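Local structure of malonyl CoA-acyl carrier protein transacylase (Bartonella henselae, 3QAT) at residues Ala108-Ile122 and Ala217-Ile231. The protein probably transfers the malonyl group from malonyl-CoA to acyl carrier protein, supplying malonyl units for fatty acid biosynthesis. Numbering follows the deposited sequence. Where two conformers were deposited one is given.
Sequences AGTFSLTDTARLLRI and AMKNALLTVNKTAPI
Thr110 holds OG1 beside its own backbone N and anti to the carbonyl carbon (chi1 -75°), which lays the hydroxyl against Thr228 O, while a Phe111 chi1 of -53° lays the far end of the ring against Leu222 and Val225. In the acyltransferase domain these groups pin the loops flanking the nearly antiparallel segments 113-122 and 217-224 of two helices, whose axes come within 10.3 Å. Thr110 OG1 donates to Thr228 O at 2.8 Å, tilted slightly from the carbonyl plane, and Thr228 N returns a bond to Thr110 O, using an in-plane lone pair. Further along, Ile231 N binds Ala108 O just before Gly109, whose positive phi completes the Schellman motif ending helix 100-107.

The Phe111 ring is sandwiched within its own segment, Thr110 CG2 over one face and Leu119 CD1 over the other. Its CZ meets Leu222 CD2 at 3.8 Å, the two side chains crossing at about a right angle, and Asn226 O lies at the ring edge. Between the helices, Leu119 CD2 packs against Ala221 CB and Leu222 CD2. Met218, bent at chi2 and chi3, brings CE to 3.7 Å from Leu119 O; Tyr102 of helix 100-107 also touches this methionine. Val225 CG2 lies alongside Asp115, whose carboxylate is bridged by water to the loop: OD2 accepts from three waters, one of which also donates to Asn226 O at 2.7 Å.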
# COMPACT_ATOMS: atom_id res chain seq x y z
N ALA A 108 2.93 7.73 11.66
CA ALA A 108 2.76 9.16 11.95
C ALA A 108 1.88 9.41 13.19
O ALA A 108 1.54 10.57 13.51
CB ALA A 108 2.21 9.88 10.70
N GLY A 109 1.54 8.34 13.92
CA GLY A 109 0.81 8.45 15.17
C GLY A 109 -0.70 8.64 15.12
O GLY A 109 -1.31 8.90 16.16
N THR A 110 -1.30 8.52 13.94
CA THR A 110 -2.75 8.78 13.80
C THR A 110 -3.59 7.69 14.44
O THR A 110 -4.64 7.99 15.04
CB THR A 110 -3.11 8.95 12.30
OG1 THR A 110 -2.65 10.25 11.88
CG2 THR A 110 -4.64 8.86 12.00
N PHE A 111 -3.17 6.44 14.26
CA PHE A 111 -3.81 5.30 14.90
C PHE A 111 -2.79 4.53 15.75
O PHE A 111 -1.59 4.49 15.43
CB PHE A 111 -4.32 4.27 13.88
CG PHE A 111 -5.20 4.82 12.79
CD1 PHE A 111 -6.40 5.46 13.10
CD2 PHE A 111 -4.82 4.64 11.46
CE1 PHE A 111 -7.24 5.94 12.08
CE2 PHE A 111 -5.64 5.11 10.42
CZ PHE A 111 -6.86 5.75 10.74
N SER A 112 -3.28 3.89 16.81
CA SER A 112 -2.43 2.98 17.58
C SER A 112 -2.10 1.74 16.75
O SER A 112 -2.81 1.42 15.80
CB SER A 112 -3.10 2.52 18.88
OG SER A 112 -4.21 1.63 18.64
N LEU A 113 -1.07 1.03 17.17
CA LEU A 113 -0.72 -0.22 16.49
C LEU A 113 -1.84 -1.27 16.57
O LEU A 113 -2.18 -1.92 15.58
CB LEU A 113 0.58 -0.79 17.06
CG LEU A 113 1.03 -2.13 16.43
CD1 LEU A 113 1.34 -2.02 14.92
CD2 LEU A 113 2.26 -2.63 17.13
N THR A 114 -2.44 -1.43 17.75
CA THR A 114 -3.53 -2.37 17.89
C THR A 114 -4.72 -2.02 16.97
O THR A 114 -5.30 -2.89 16.30
CB THR A 114 -3.95 -2.49 19.39
OG1 THR A 114 -3.06 -3.42 20.03
CG2 THR A 114 -5.40 -2.99 19.54
N ASP A 115 -5.08 -0.73 16.92
CA ASP A 115 -6.18 -0.31 16.06
C ASP A 115 -5.85 -0.47 14.58
O ASP A 115 -6.71 -0.84 13.80
CB ASP A 115 -6.61 1.13 16.39
CG ASP A 115 -7.34 1.22 17.72
OD1 ASP A 115 -7.78 0.16 18.28
OD2 ASP A 115 -7.51 2.36 18.22
N THR A 116 -4.60 -0.18 14.20
CA THR A 116 -4.21 -0.32 12.80
C THR A 116 -4.29 -1.78 12.37
O THR A 116 -4.79 -2.10 11.28
CB THR A 116 -2.80 0.21 12.58
OG1 THR A 116 -2.74 1.58 13.02
CG2 THR A 116 -2.47 0.19 11.07
N ALA A 117 -3.84 -2.68 13.25
CA ALA A 117 -3.97 -4.12 12.94
C ALA A 117 -5.43 -4.52 12.72
O ALA A 117 -5.75 -5.20 11.74
CB ALA A 117 -3.34 -4.97 14.05
N ARG A 118 -6.30 -4.07 13.61
CA ARG A 118 -7.70 -4.44 13.51
C ARG A 118 -8.36 -3.80 12.29
O ARG A 118 -9.16 -4.45 11.62
CB ARG A 118 -8.43 -4.06 14.81
CG ARG A 118 -8.02 -4.93 16.00
CD ARG A 118 -8.63 -4.40 17.27
NE ARG A 118 -8.27 -5.26 18.38
CZ ARG A 118 -8.45 -4.95 19.66
NH1 ARG A 118 -8.97 -3.77 20.00
NH2 ARG A 118 -8.11 -5.83 20.59
N LEU A 119 -8.01 -2.55 12.01
CA LEU A 119 -8.58 -1.89 10.82
C LEU A 119 -8.19 -2.64 9.56
O LEU A 119 -9.03 -2.80 8.67
CB LEU A 119 -8.11 -0.42 10.70
CG LEU A 119 -8.73 0.58 11.68
CD1 LEU A 119 -7.87 1.85 11.66
CD2 LEU A 119 -10.18 0.90 11.29
N LEU A 120 -6.93 -3.11 9.49
CA LEU A 120 -6.47 -3.82 8.28
C LEU A 120 -7.06 -5.21 8.14
O LEU A 120 -7.33 -5.66 7.03
CB LEU A 120 -4.93 -3.84 8.19
CG LEU A 120 -4.37 -2.44 7.90
CD1 LEU A 120 -2.87 -2.53 8.03
CD2 LEU A 120 -4.78 -1.98 6.49
N ARG A 121 -7.32 -5.87 9.26
CA ARG A 121 -8.04 -7.13 9.23
C ARG A 121 -9.50 -6.93 8.75
O ARG A 121 -9.99 -7.67 7.90
CB ARG A 121 -7.94 -7.82 10.60
CG ARG A 121 -8.84 -9.03 10.81
CD ARG A 121 -8.69 -10.13 9.76
NE ARG A 121 -7.31 -10.63 9.58
CZ ARG A 121 -6.72 -11.53 10.37
NH1 ARG A 121 -7.30 -11.98 11.49
NH2 ARG A 121 -5.51 -11.97 10.03
N ILE A 122 -10.15 -5.87 9.25
CA ILE A 122 -11.51 -5.53 8.79
C ILE A 122 -11.47 -5.22 7.29
O ILE A 122 -12.35 -5.67 6.52
CB ILE A 122 -12.06 -4.33 9.61
CG1 ILE A 122 -12.43 -4.82 11.01
CG2 ILE A 122 -13.29 -3.71 8.90
CD1 ILE A 122 -12.60 -3.66 12.03
N ALA A 217 -17.93 -0.84 4.93
CA ALA A 217 -17.35 -1.47 6.12
C ALA A 217 -16.23 -0.61 6.74
O ALA A 217 -16.14 -0.46 7.97
CB ALA A 217 -16.85 -2.91 5.82
N MET A 218 -15.40 -0.02 5.89
CA MET A 218 -14.32 0.83 6.40
C MET A 218 -14.83 2.14 6.99
O MET A 218 -14.28 2.64 7.97
CB MET A 218 -13.25 1.12 5.34
CG MET A 218 -12.39 -0.10 4.95
SD MET A 218 -11.76 -1.03 6.37
CE MET A 218 -10.78 0.17 7.26
N LYS A 219 -15.89 2.69 6.40
CA LYS A 219 -16.53 3.89 6.94
C LYS A 219 -16.95 3.61 8.38
O LYS A 219 -16.63 4.39 9.27
CB LYS A 219 -17.72 4.31 6.08
N ASN A 220 -17.64 2.50 8.61
CA ASN A 220 -18.12 2.20 9.97
C ASN A 220 -16.97 1.94 10.95
O ASN A 220 -16.99 2.40 12.10
CB ASN A 220 -19.09 1.03 9.93
CG ASN A 220 -20.45 1.44 9.36
OD1 ASN A 220 -20.82 2.61 9.41
ND2 ASN A 220 -21.17 0.48 8.79
N ALA A 221 -15.93 1.24 10.48
CA ALA A 221 -14.80 0.97 11.36
C ALA A 221 -14.02 2.23 11.70
O ALA A 221 -13.58 2.41 12.84
CB ALA A 221 -13.87 -0.10 10.74
N LEU A 222 -13.82 3.09 10.71
CA LEU A 222 -13.03 4.30 10.92
C LEU A 222 -13.75 5.35 11.76
O LEU A 222 -13.09 6.14 12.45
CB LEU A 222 -12.61 4.90 9.58
CG LEU A 222 -11.53 4.09 8.87
CD1 LEU A 222 -11.51 4.52 7.41
CD2 LEU A 222 -10.19 4.36 9.53
N LEU A 223 -15.09 5.32 11.73
CA LEU A 223 -15.87 6.23 12.59
C LEU A 223 -15.64 6.01 14.07
O LEU A 223 -15.73 6.97 14.86
CB LEU A 223 -17.37 6.08 12.31
CG LEU A 223 -17.87 6.86 11.10
CD1 LEU A 223 -19.26 6.35 10.67
CD2 LEU A 223 -17.91 8.37 11.42
N THR A 224 -15.36 4.79 14.50
CA THR A 224 -15.33 4.56 15.95
C THR A 224 -13.92 4.60 16.54
O THR A 224 -13.74 4.84 17.74
CB THR A 224 -16.09 3.29 16.34
OG1 THR A 224 -15.49 2.16 15.70
CG2 THR A 224 -17.56 3.40 15.90
N VAL A 225 -12.91 4.41 15.68
CA VAL A 225 -11.54 4.30 16.16
C VAL A 225 -11.01 5.63 16.67
O VAL A 225 -11.29 6.69 16.08
CB VAL A 225 -10.61 3.72 15.02
CG1 VAL A 225 -10.36 4.71 13.90
CG2 VAL A 225 -9.32 3.23 15.59
N ASN A 226 -10.24 5.59 17.76
CA ASN A 226 -9.50 6.79 18.16
C ASN A 226 -8.52 7.22 17.09
O ASN A 226 -7.82 6.38 16.48
CB ASN A 226 -8.71 6.53 19.44
CG ASN A 226 -9.60 6.39 20.64
OD1 ASN A 226 -10.60 7.11 20.77
ND2 ASN A 226 -9.24 5.48 21.54
N LYS A 227 -8.51 8.51 16.81
CA LYS A 227 -7.60 9.04 15.81
C LYS A 227 -7.08 10.42 16.21
O LYS A 227 -7.76 11.19 16.93
CB LYS A 227 -8.24 9.07 14.42
CG LYS A 227 -9.39 10.04 14.26
CD LYS A 227 -10.15 9.77 12.99
CE LYS A 227 -11.24 10.83 12.77
NZ LYS A 227 -12.32 10.81 13.84
N THR A 228 -5.87 10.70 15.75
CA THR A 228 -5.20 11.98 15.94
C THR A 228 -4.62 12.44 14.60
O THR A 228 -4.27 11.61 13.76
CB THR A 228 -4.04 11.87 16.95
OG1 THR A 228 -4.37 10.94 17.99
CG2 THR A 228 -3.79 13.24 17.58
N ALA A 229 -4.49 13.75 14.42
CA ALA A 229 -3.82 14.30 13.23
C ALA A 229 -2.42 13.70 13.13
O ALA A 229 -1.70 13.63 14.13
CB ALA A 229 -3.74 15.86 13.29
N PRO A 230 -2.00 13.27 11.92
CA PRO A 230 -0.64 12.73 11.81
C PRO A 230 0.42 13.80 12.08
O PRO A 230 0.20 14.99 11.78
CB PRO A 230 -0.56 12.26 10.35
CG PRO A 230 -1.53 13.16 9.62
CD PRO A 230 -2.69 13.34 10.62
N ILE A 231 1.56 13.39 12.63
CA ILE A 231 2.61 14.34 13.03
C ILE A 231 3.36 14.96 11.83
O ILE A 231 3.97 16.04 11.94
CB ILE A 231 3.62 13.71 14.01
CG1 ILE A 231 4.36 12.56 13.31
CG2 ILE A 231 2.91 13.30 15.32
CD1 ILE A 231 5.62 12.18 13.93
O HOH W 1 -0.14 11.83 15.47
O HOH W 2 -5.00 8.29 18.07
O HOH W 3 -6.12 4.49 17.39
O HOH W 4 -9.80 3.17 19.26
O HOH W 5 -6.80 3.60 20.84